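Local coordinates for hypothetical protein (Nitrosomonas europaea, PDB 2IN3), which probably acts as a thiol-disulfide oxidoreductase of the DsbA family (FrnE-like subfamily), and is a putative protein disulfide isomerase, at residues 24-29 / 75-80; 33-38 / 203-208; 96-101 / 151-156; 170-175 / 186-191. All coordinates share one frame; numbering follows the deposited sequence. Where two conformers were deposited one is given.

Interaction 1: 24-29 / 75-80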
# COMPACT_ATOMS: atom_id res chain seq x y z
N PHE A 24 4.38 7.97 -3.37
CA PHE A 24 3.14 8.65 -2.99
C PHE A 24 2.95 8.64 -1.47
O PHE A 24 2.03 9.30 -0.97
CB PHE A 24 1.98 7.88 -3.65
CG PHE A 24 0.65 8.59 -3.64
CD1 PHE A 24 0.44 9.71 -4.42
CD2 PHE A 24 -0.41 8.09 -2.86
CE1 PHE A 24 -0.81 10.35 -4.45
CE2 PHE A 24 -1.67 8.69 -2.89
CZ PHE A 24 -1.87 9.82 -3.70
N ALA A 25 3.78 7.89 -0.74
CA ALA A 25 3.59 7.81 0.73
C ALA A 25 3.49 9.20 1.43
O ALA A 25 2.60 9.40 2.28
CB ALA A 25 4.61 6.88 1.41
N PRO A 26 4.38 10.17 1.08
CA PRO A 26 4.21 11.50 1.69
C PRO A 26 2.89 12.20 1.34
O PRO A 26 2.40 13.01 2.13
CB PRO A 26 5.39 12.29 1.12
CG PRO A 26 6.43 11.26 0.83
CD PRO A 26 5.60 10.13 0.25
N VAL A 27 2.34 11.91 0.16
CA VAL A 27 1.12 12.59 -0.31
C VAL A 27 -0.08 12.03 0.46
O VAL A 27 -0.91 12.77 1.00
CB VAL A 27 0.92 12.35 -1.83
CG1 VAL A 27 -0.41 13.00 -2.31
CG2 VAL A 27 2.13 12.88 -2.61
N ILE A 28 -0.18 10.71 0.53
CA ILE A 28 -1.29 10.13 1.30
C ILE A 28 -1.19 10.43 2.81
O ILE A 28 -2.21 10.62 3.48
CB ILE A 28 -1.52 8.60 0.95
CG1 ILE A 28 -2.89 8.11 1.51
CG2 ILE A 28 -0.38 7.75 1.51
CD1 ILE A 28 -4.12 8.84 0.87
N GLU A 29 0.04 10.55 3.34
CA GLU A 29 0.22 11.00 4.74
C GLU A 29 -0.41 12.41 4.95
O GLU A 29 -1.15 12.65 5.92
CB GLU A 29 1.71 11.04 5.15
CG GLU A 29 1.99 11.59 6.60
CD GLU A 29 3.48 12.04 6.85
OE1 GLU A 29 4.36 11.80 5.98
OE2 GLU A 29 3.76 12.64 7.93
N THR A 75 10.23 12.34 -6.49
CA THR A 75 9.64 12.49 -5.16
C THR A 75 10.66 12.61 -4.04
O THR A 75 10.31 13.01 -2.91
CB THR A 75 8.69 11.30 -4.78
OG1 THR A 75 9.47 10.11 -4.49
CG2 THR A 75 7.68 11.02 -5.90
N GLY A 76 11.90 12.22 -4.31
CA GLY A 76 12.89 12.20 -3.25
C GLY A 76 12.82 11.01 -2.30
O GLY A 76 13.64 10.93 -1.39
N GLN A 77 11.86 10.08 -2.49
CA GLN A 77 11.74 8.91 -1.61
C GLN A 77 12.96 8.01 -1.81
O GLN A 77 13.42 7.88 -2.94
CB GLN A 77 10.45 8.14 -1.84
CG GLN A 77 9.20 8.84 -1.29
CD GLN A 77 9.16 8.80 0.23
OE1 GLN A 77 9.78 9.61 0.90
NE2 GLN A 77 8.40 7.87 0.78
N PRO A 78 13.53 7.48 -0.71
CA PRO A 78 14.82 6.77 -0.82
C PRO A 78 14.69 5.33 -1.38
O PRO A 78 13.67 4.66 -1.16
CB PRO A 78 15.32 6.75 0.63
CG PRO A 78 14.02 6.71 1.45
CD PRO A 78 13.06 7.58 0.69
N PHE A 79 15.73 4.88 -2.08
CA PHE A 79 15.87 3.48 -2.51
C PHE A 79 17.34 3.13 -2.36
O PHE A 79 18.19 3.97 -2.58
CB PHE A 79 15.51 3.30 -4.00
CG PHE A 79 14.06 3.59 -4.34
CD1 PHE A 79 13.15 2.54 -4.52
CD2 PHE A 79 13.63 4.89 -4.56
CE1 PHE A 79 11.84 2.77 -4.88
CE2 PHE A 79 12.30 5.16 -4.89
CZ PHE A 79 11.40 4.11 -5.05
N THR A 80 17.63 1.88 -2.00
CA THR A 80 19.00 1.36 -2.01
C THR A 80 19.19 0.59 -3.30
O THR A 80 18.58 -0.46 -3.50
CB THR A 80 19.28 0.46 -0.81
OG1 THR A 80 18.89 1.16 0.37
CG2 THR A 80 20.76 0.12 -0.72
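Ala-25 and Gln-77 mark the closest approach of the two backbones, their CA atoms 8.6 Å apart, so the contact depends on a side chain spanning the interval. Segment 24-29 is helical, kinked where the N atoms of Pro-26 and Val-27 lack a bond to the turn before, and its helix 19-35 begins at a probable thioredoxin-type CxxC, Cys-18 to Cys-21; 75-80 is a loop leaving helix 58-75. Gly-76 makes the exit with positive phi (78°), and Thr-75 OG1 accepts from Gln-77 N at 3.1 Å, an ST turn that fixes where Gln-77 starts. The side chain of Gln-77 points at the helix, and a bend at chi2 (-72°) lays its amide against the ring of Pro-26: Gln-77 NE2 is 3.6 Å from Pro-26 CD, and the carbonyl oxygen OE1 lies 3.7 Å from Pro-26 CG. Ala-25 CB adds a looser touch, 4.0 Å from Gln-77 NE2. The polar partner of that nitrogen is Trp-22 O, one turn earlier in the helix, so the amide packs on the proline while bonded to the backbone before it. Around this surface contact, a further bond joins Trp-22 NE1 to Pro-78 O, and Phe-24 packs on Leu-180 of strand 179-184 and Leu-201 of helix 198-211.

Interaction 2: 33-38 / 203-208; sequences QEYSAF and QLLDTW
Tyr-35 OH donates a 2.7 Å hydrogen bond to Asp-206 OD1, joining the C-terminal part of helix 19-35 to helix 198-211. Both helices belong to the thioredoxin fold: the first follows strand 9-14, the second comes after the strand pair 179-184 and 187-192, and they pack side by side over one face of the central sheet. The CA atoms nearest each other are those of Tyr-35 and Leu-205, 8.8 Å apart, a spacing filled by the tyrosine ring reaching across. With chi1 at -67°, CG of Tyr-35 stands anti to the carbonyl carbon, and the ring extends toward the second helix with its hydroxyl foremost.

Asp-206 OD1 lies at the edge of the ring, in its plane, yet the hydroxyl approaches this oxygen from above the carboxylate, 48° out of the carboxylate plane. The planes of ring and carboxylate are themselves 40° apart. Asp-206 is exposed, whereas Tyr-35 and Leu-205 are buried, so the hydrogen bond sits where the interface meets its outer border and gives the phenol oxygen an acceptor there.

Beside this bond the contact is apolar. Leu-205 CB lies 3.9 Å from Tyr-35 CE1, and the same leucine also packs on Ile-191 of strand 187-192, which places it between the ring and the sheet. Tyr-35 touches Arg-202 and Leu-209 of helix 198-211 as well. The CH-pi geometry is nearly axial: Leu-205 CD1 stands 4.2 Å from the centroid of the Tyr-35 ring and only 11° off its normal.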
# COMPACT_ATOMS: atom_id res chain seq x y z
N GLN A 33 -3.58 13.52 7.14
CA GLN A 33 -3.45 14.53 8.17
C GLN A 33 -4.51 15.62 7.99
O GLN A 33 -5.10 16.05 8.97
CB GLN A 33 -2.03 15.11 8.19
CG GLN A 33 -0.98 14.10 8.74
CD GLN A 33 0.50 14.52 8.54
OE1 GLN A 33 0.83 15.35 7.66
NE2 GLN A 33 1.39 13.93 9.34
N GLU A 34 -4.80 15.99 6.74
CA GLU A 34 -5.64 17.15 6.46
C GLU A 34 -7.14 16.83 6.41
O GLU A 34 -7.97 17.64 6.87
CB GLU A 34 -5.20 17.79 5.15
CG GLU A 34 -5.36 19.29 5.16
CD GLU A 34 -5.13 19.93 3.80
OE1 GLU A 34 -5.74 20.98 3.58
OE2 GLU A 34 -4.34 19.41 2.98
N TYR A 35 -7.48 15.66 5.88
CA TYR A 35 -8.88 15.33 5.61
C TYR A 35 -9.57 14.36 6.57
O TYR A 35 -10.75 14.04 6.36
CB TYR A 35 -9.01 14.80 4.18
CG TYR A 35 -8.74 15.83 3.10
CD1 TYR A 35 -9.78 16.52 2.48
CD2 TYR A 35 -7.43 16.12 2.72
CE1 TYR A 35 -9.53 17.50 1.50
CE2 TYR A 35 -7.16 17.07 1.75
CZ TYR A 35 -8.20 17.74 1.13
OH TYR A 35 -7.90 18.66 0.15
N SER A 36 -8.88 13.92 7.62
CA SER A 36 -9.42 12.82 8.45
C SER A 36 -10.63 13.18 9.32
O SER A 36 -11.27 12.30 9.90
CB SER A 36 -8.31 12.15 9.28
OG SER A 36 -7.53 11.32 8.43
N ALA A 37 -10.96 14.47 9.40
CA ALA A 37 -12.19 14.89 10.04
C ALA A 37 -13.39 14.72 9.11
O ALA A 37 -14.52 14.69 9.57
CB ALA A 37 -12.10 16.35 10.54
N PHE A 38 -13.13 14.53 7.81
CA PHE A 38 -14.17 14.57 6.78
C PHE A 38 -14.27 13.28 5.97
O PHE A 38 -15.32 13.00 5.38
CB PHE A 38 -13.88 15.74 5.84
CG PHE A 38 -13.62 17.03 6.58
CD1 PHE A 38 -14.65 17.66 7.28
CD2 PHE A 38 -12.34 17.60 6.58
CE1 PHE A 38 -14.42 18.84 7.98
CE2 PHE A 38 -12.10 18.78 7.29
CZ PHE A 38 -13.14 19.40 7.97
N GLN A 203 -7.19 19.50 -4.95
CA GLN A 203 -8.25 19.94 -5.87
C GLN A 203 -9.36 18.89 -5.99
O GLN A 203 -10.55 19.21 -5.85
CB GLN A 203 -7.67 20.27 -7.26
CG GLN A 203 -8.69 20.89 -8.25
CD GLN A 203 -9.38 19.87 -9.14
OE1 GLN A 203 -8.73 19.13 -9.89
NE2 GLN A 203 -10.71 19.84 -9.10
N LEU A 204 -8.96 17.66 -6.29
CA LEU A 204 -9.91 16.57 -6.57
C LEU A 204 -10.77 16.27 -5.33
O LEU A 204 -12.01 16.27 -5.40
CB LEU A 204 -9.15 15.30 -7.01
CG LEU A 204 -8.44 15.52 -8.36
CD1 LEU A 204 -7.49 14.35 -8.68
CD2 LEU A 204 -9.44 15.78 -9.45
N LEU A 205 -10.12 16.13 -4.19
CA LEU A 205 -10.84 15.89 -2.93
C LEU A 205 -11.73 17.06 -2.55
O LEU A 205 -12.88 16.85 -2.14
CB LEU A 205 -9.89 15.53 -1.79
CG LEU A 205 -9.10 14.25 -2.08
CD1 LEU A 205 -7.95 14.11 -1.05
CD2 LEU A 205 -10.00 13.01 -2.09
N ASP A 206 -11.21 18.28 -2.68
CA ASP A 206 -11.98 19.48 -2.35
C ASP A 206 -13.29 19.52 -3.16
O ASP A 206 -14.35 19.82 -2.63
CB ASP A 206 -11.15 20.73 -2.61
CG ASP A 206 -10.05 20.95 -1.56
OD1 ASP A 206 -10.03 20.26 -0.52
OD2 ASP A 206 -9.21 21.88 -1.77
N THR A 207 -13.18 19.25 -4.47
CA THR A 207 -14.34 19.28 -5.37
C THR A 207 -15.33 18.17 -5.03
O THR A 207 -16.55 18.39 -4.99
CB THR A 207 -13.86 19.20 -6.86
OG1 THR A 207 -13.10 20.37 -7.15
CG2 THR A 207 -15.04 19.13 -7.83
N TRP A 208 -14.81 16.97 -4.76
CA TRP A 208 -15.67 15.86 -4.33
C TRP A 208 -16.48 16.26 -3.09
O TRP A 208 -17.71 16.16 -3.10
CB TRP A 208 -14.89 14.53 -4.10
CG TRP A 208 -15.89 13.41 -3.92
CD1 TRP A 208 -16.46 12.65 -4.91
CD2 TRP A 208 -16.56 13.04 -2.70
NE1 TRP A 208 -17.39 11.79 -4.37
CE2 TRP A 208 -17.48 12.02 -3.02
CE3 TRP A 208 -16.46 13.47 -1.37
CZ2 TRP A 208 -18.32 11.42 -2.06
CZ3 TRP A 208 -17.28 12.86 -0.40
CH2 TRP A 208 -18.19 11.85 -0.76

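Interaction 3: 96-101 / 151-156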
# COMPACT_ATOMS: atom_id res chain seq x y z
N ALA A 96 2.92 -9.43 2.00
CA ALA A 96 2.97 -8.09 2.56
C ALA A 96 1.56 -7.50 2.57
O ALA A 96 1.16 -6.86 3.54
CB ALA A 96 3.94 -7.19 1.77
N CYS A 97 0.81 -7.68 1.49
CA CYS A 97 -0.61 -7.26 1.48
C CYS A 97 -1.40 -7.88 2.64
O CYS A 97 -2.14 -7.19 3.35
CB CYS A 97 -1.27 -7.61 0.15
SG CYS A 97 -0.68 -6.64 -1.19
N ARG A 98 -1.24 -9.20 2.83
CA ARG A 98 -1.86 -9.90 3.94
C ARG A 98 -1.40 -9.38 5.32
O ARG A 98 -2.17 -9.43 6.29
CB ARG A 98 -1.64 -11.43 3.82
CG ARG A 98 -2.27 -12.26 4.93
CD ARG A 98 -2.50 -13.73 4.49
NE ARG A 98 -1.48 -14.29 3.60
CZ ARG A 98 -0.54 -15.17 3.95
NH1 ARG A 98 0.31 -15.60 3.03
NH2 ARG A 98 -0.43 -15.61 5.20
N GLY A 99 -0.18 -8.89 5.43
CA GLY A 99 0.30 -8.35 6.71
C GLY A 99 -0.47 -7.09 7.06
O GLY A 99 -0.88 -6.88 8.21
N VAL A 100 -0.68 -6.28 6.04
CA VAL A 100 -1.43 -5.02 6.18
C VAL A 100 -2.90 -5.35 6.60
O VAL A 100 -3.41 -4.76 7.55
CB VAL A 100 -1.37 -4.19 4.88
CG1 VAL A 100 -2.34 -3.00 4.96
CG2 VAL A 100 0.11 -3.76 4.58
N VAL A 101 -3.53 -6.31 5.92
CA VAL A 101 -4.90 -6.74 6.22
C VAL A 101 -4.96 -7.20 7.68
O VAL A 101 -5.88 -6.82 8.41
CB VAL A 101 -5.40 -7.89 5.28
CG1 VAL A 101 -6.75 -8.49 5.78
CG2 VAL A 101 -5.52 -7.36 3.85
N PRO A 151 -0.68 -15.36 14.60
CA PRO A 151 -1.92 -16.14 14.37
C PRO A 151 -2.85 -15.50 13.31
O PRO A 151 -3.42 -16.24 12.47
CB PRO A 151 -2.60 -16.14 15.75
CG PRO A 151 -1.45 -16.01 16.72
CD PRO A 151 -0.51 -15.04 16.03
N VAL A 152 -3.01 -14.17 13.36
CA VAL A 152 -3.85 -13.46 12.39
C VAL A 152 -3.29 -13.58 10.97
O VAL A 152 -4.02 -13.99 10.07
CB VAL A 152 -4.13 -11.98 12.81
CG1 VAL A 152 -4.94 -11.22 11.73
CG2 VAL A 152 -4.89 -11.96 14.17
N PHE A 153 -1.99 -13.31 10.80
CA PHE A 153 -1.32 -13.46 9.49
C PHE A 153 -1.48 -14.86 8.85
O PHE A 153 -1.66 -15.00 7.63
CB PHE A 153 0.17 -13.08 9.60
CG PHE A 153 0.93 -13.26 8.32
CD1 PHE A 153 0.92 -12.26 7.34
CD2 PHE A 153 1.65 -14.42 8.08
CE1 PHE A 153 1.61 -12.42 6.16
CE2 PHE A 153 2.36 -14.60 6.89
CZ PHE A 153 2.34 -13.60 5.93
N GLN A 154 -1.42 -15.89 9.69
CA GLN A 154 -1.51 -17.26 9.20
C GLN A 154 -2.95 -17.75 8.99
O GLN A 154 -3.16 -18.85 8.43
CB GLN A 154 -0.73 -18.19 10.14
CG GLN A 154 0.78 -17.83 10.14
CD GLN A 154 1.60 -18.71 11.05
OE1 GLN A 154 1.09 -19.27 12.01
NE2 GLN A 154 2.90 -18.82 10.75
N SER A 155 -3.94 -16.98 9.45
CA SER A 155 -5.34 -17.44 9.49
C SER A 155 -5.95 -17.47 8.09
O SER A 155 -5.61 -16.63 7.25
CB SER A 155 -6.21 -16.55 10.39
OG SER A 155 -6.33 -15.24 9.86
N ASP A 156 -6.88 -18.41 7.87
CA ASP A 156 -7.68 -18.42 6.64
C ASP A 156 -8.42 -17.11 6.45
O ASP A 156 -8.55 -16.62 5.31
CB ASP A 156 -8.66 -19.59 6.62
CG ASP A 156 -7.99 -20.90 6.27
OD1 ASP A 156 -6.86 -20.87 5.73
OD2 ASP A 156 -8.58 -21.96 6.54
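Gly-99 and Phe-153 bring the backbones of helices 94-106 and 146-154 to a CA separation of 6.0 Å, with Gly-99 setting its bare CA against the edge of the Phe-153 ring. There Phe-153 CD1 lies 4.0 Å from Gly-99 CA, while one face of the ring receives Arg-98.

The guanidinium lies nearly flat on the ring, planes 25° apart. Arg-98 CZ is 4.2 Å from the centroid of the Phe-153 ring, a cation-pi stack offset so that Arg-98 NH2 rides over the rim, 3.4 Å from Phe-153 CE2. Arg-98 NH2 also donates to Phe-153 O at 2.8 Å. That oxygen lies within the guanidinium plane, although the donor is tilted from the carbonyl plane. One residue is thus held through both its ring and its backbone. The arginine reaches this position because its chain runs extended from the helix and then bends at chi3 (35°). Arg-98 NE forms a salt bridge with Glu-94, one turn back, which further fixes the rotation of the group. A leucine in place of Arg-98 would probably leave Phe-153 O without this donor, Glu-94 without this charge partner and the ring face without its cation.

Ser-155 lies at the junction where helix 146-154 ends and helix 156-171 begins, and N-caps the latter: Ser-155 OG donates to Val-152 O at 2.6 Å, in the carbonyl plane, and accepts from Ala-158 N. Both packed helices belong to the helical region inserted between strand 40-45 and helix 156-171, as is characteristic of the DsbA variant of the thioredoxin fold.

Interaction 4: 170-175 / 186-191; sequences AQWGIS and TDRYLI
A Schellman motif closes helix 156-171, and Trp-172, just before its positive-phi glycine Gly-173, stacks against Arg-188 of strand 187-192. Gly-173 N bonds back to Ala-170 O at 3.0 Å, part of that turn. The guanidinium of Arg-188 lies flat on the indole, planes 15° apart and centres 3.8 Å apart, with Trp-172 NE1 under its face toward the rim. A bend at chi3 (-42°) folds the arginine over the ring. The closest carbon pair between these side chains is modelled too near to carry weight, so the stack rests on the planes. Strand 187-192 is the outermost on its side of the thioredoxin-fold sheet, and the indole also meets Ile-13 of strand 9-14 and, edge-to-face, Trp-11. With an alanine in place of Trp-172, the Arg-188 guanidinium is likely to lose its flat support and be freer to turn. A water joins the exposed rim: it accepts from Gln-171 NE2 at 2.6 Å and, weakly, from Arg-188 NH2 at 2.8 Å. Farther along, Ile-174 packs on Ala-179 and Val-181 of the next strand, and Ile-174 CD1 lies 4.1 Å from Leu-190 CD1.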
# COMPACT_ATOMS: atom_id res chain seq x y z
N ALA A 170 -10.14 -5.55 -8.70
CA ALA A 170 -10.38 -5.97 -10.08
C ALA A 170 -11.78 -5.62 -10.52
O ALA A 170 -11.98 -5.10 -11.63
CB ALA A 170 -10.13 -7.47 -10.24
N GLN A 171 -12.76 -5.88 -9.66
CA GLN A 171 -14.18 -5.63 -9.94
C GLN A 171 -14.43 -4.14 -10.18
O GLN A 171 -15.21 -3.75 -11.08
CB GLN A 171 -15.05 -6.22 -8.82
CG GLN A 171 -16.53 -5.80 -8.81
CD GLN A 171 -17.01 -5.44 -7.40
OE1 GLN A 171 -16.65 -6.11 -6.41
NE2 GLN A 171 -17.82 -4.39 -7.30
N TRP A 172 -13.74 -3.30 -9.41
CA TRP A 172 -13.83 -1.86 -9.56
C TRP A 172 -13.11 -1.32 -10.79
O TRP A 172 -13.11 -0.11 -11.02
CB TRP A 172 -13.31 -1.15 -8.32
CG TRP A 172 -14.15 -1.30 -7.11
CD1 TRP A 172 -15.35 -1.94 -7.01
CD2 TRP A 172 -13.88 -0.74 -5.82
NE1 TRP A 172 -15.82 -1.86 -5.72
CE2 TRP A 172 -14.95 -1.11 -4.97
CE3 TRP A 172 -12.83 0.02 -5.29
CZ2 TRP A 172 -14.99 -0.74 -3.62
CZ3 TRP A 172 -12.88 0.39 -3.96
CH2 TRP A 172 -13.96 0.01 -3.14
N GLY A 173 -12.46 -2.19 -11.56
CA GLY A 173 -11.75 -1.78 -12.77
C GLY A 173 -10.50 -0.93 -12.58
O GLY A 173 -10.12 -0.18 -13.49
N ILE A 174 -9.83 -1.06 -11.44
CA ILE A 174 -8.66 -0.21 -11.16
C ILE A 174 -7.47 -0.60 -12.05
O ILE A 174 -6.99 -1.72 -12.00
CB ILE A 174 -8.23 -0.23 -9.67
CG1 ILE A 174 -9.42 -0.02 -8.71
CG2 ILE A 174 -7.09 0.78 -9.40
CD1 ILE A 174 -10.10 1.33 -8.79
N SER A 175 -6.98 0.35 -12.85
CA SER A 175 -5.97 0.04 -13.87
C SER A 175 -4.56 0.57 -13.55
O SER A 175 -3.57 0.19 -14.19
CB SER A 175 -6.41 0.55 -15.25
OG SER A 175 -6.48 1.97 -15.24
N THR A 186 -23.96 3.82 -1.29
CA THR A 186 -23.99 2.88 -2.41
C THR A 186 -22.99 3.24 -3.53
O THR A 186 -22.71 2.41 -4.41
CB THR A 186 -25.46 2.75 -2.92
OG1 THR A 186 -26.12 1.71 -2.19
CG2 THR A 186 -25.57 2.46 -4.43
N ASP A 187 -22.42 4.45 -3.47
CA ASP A 187 -21.71 5.04 -4.60
C ASP A 187 -20.19 4.99 -4.43
O ASP A 187 -19.69 5.09 -3.32
CB ASP A 187 -22.15 6.48 -4.81
CG ASP A 187 -23.64 6.60 -5.07
OD1 ASP A 187 -24.13 6.02 -6.07
OD2 ASP A 187 -24.33 7.28 -4.28
N ARG A 188 -19.49 4.83 -5.54
CA ARG A 188 -18.05 4.91 -5.56
C ARG A 188 -17.60 5.87 -6.62
O ARG A 188 -18.17 5.93 -7.70
CB ARG A 188 -17.40 3.54 -5.80
CG ARG A 188 -17.68 2.52 -4.72
CD ARG A 188 -17.14 1.16 -5.14
NE ARG A 188 -17.39 0.83 -6.55
CZ ARG A 188 -18.32 -0.02 -6.99
NH1 ARG A 188 -19.11 -0.64 -6.13
NH2 ARG A 188 -18.44 -0.24 -8.29
N TYR A 189 -16.54 6.62 -6.30
CA TYR A 189 -16.03 7.68 -7.14
C TYR A 189 -14.54 7.53 -7.26
O TYR A 189 -13.83 7.51 -6.25
CB TYR A 189 -16.34 9.03 -6.50
CG TYR A 189 -17.79 9.26 -6.20
CD1 TYR A 189 -18.59 9.95 -7.10
CD2 TYR A 189 -18.36 8.81 -5.01
CE1 TYR A 189 -19.92 10.16 -6.84
CE2 TYR A 189 -19.70 9.04 -4.74
CZ TYR A 189 -20.47 9.71 -5.66
OH TYR A 189 -21.81 9.95 -5.44
N LEU A 190 -14.05 7.42 -8.49
CA LEU A 190 -12.62 7.29 -8.70
C LEU A 190 -12.00 8.67 -8.60
O LEU A 190 -12.40 9.58 -9.34
CB LEU A 190 -12.35 6.65 -10.07
CG LEU A 190 -10.92 6.35 -10.49
CD1 LEU A 190 -10.25 5.38 -9.52
CD2 LEU A 190 -10.93 5.82 -11.93
N ILE A 191 -11.05 8.84 -7.68
CA ILE A 191 -10.34 10.13 -7.52
C ILE A 191 -9.09 10.19 -8.40
O ILE A 191 -8.96 11.12 -9.20
CB ILE A 191 -10.00 10.44 -6.03
CG1 ILE A 191 -11.25 10.45 -5.15
CG2 ILE A 191 -9.25 11.79 -5.87
CD1 ILE A 191 -12.30 11.54 -5.48
O HOH W 1 -18.82 -2.89 -9.15

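In the fold
From the N terminus, helix 19-35 opens two contacts in succession. Interaction 1 closes a loop from that helix to the segment after helix 58-75, enclosing strand 40-45. Interaction 2 opens inside this loop and closes only at helix 198-211, so the two cross, and it spans most of the chain. Interactions 3 and 4 nest within it, in series after interaction 1: the former ties two helices of the inserted region, the latter joins the end of helix 156-171 to strand 187-192. Interactions 2 and 4 touch where Trp-208, Leu-204 and Leu-205 pack on Tyr-189 and Ile-191, whereas interaction 3 lies across the chain's centre from interactions 1 and 2.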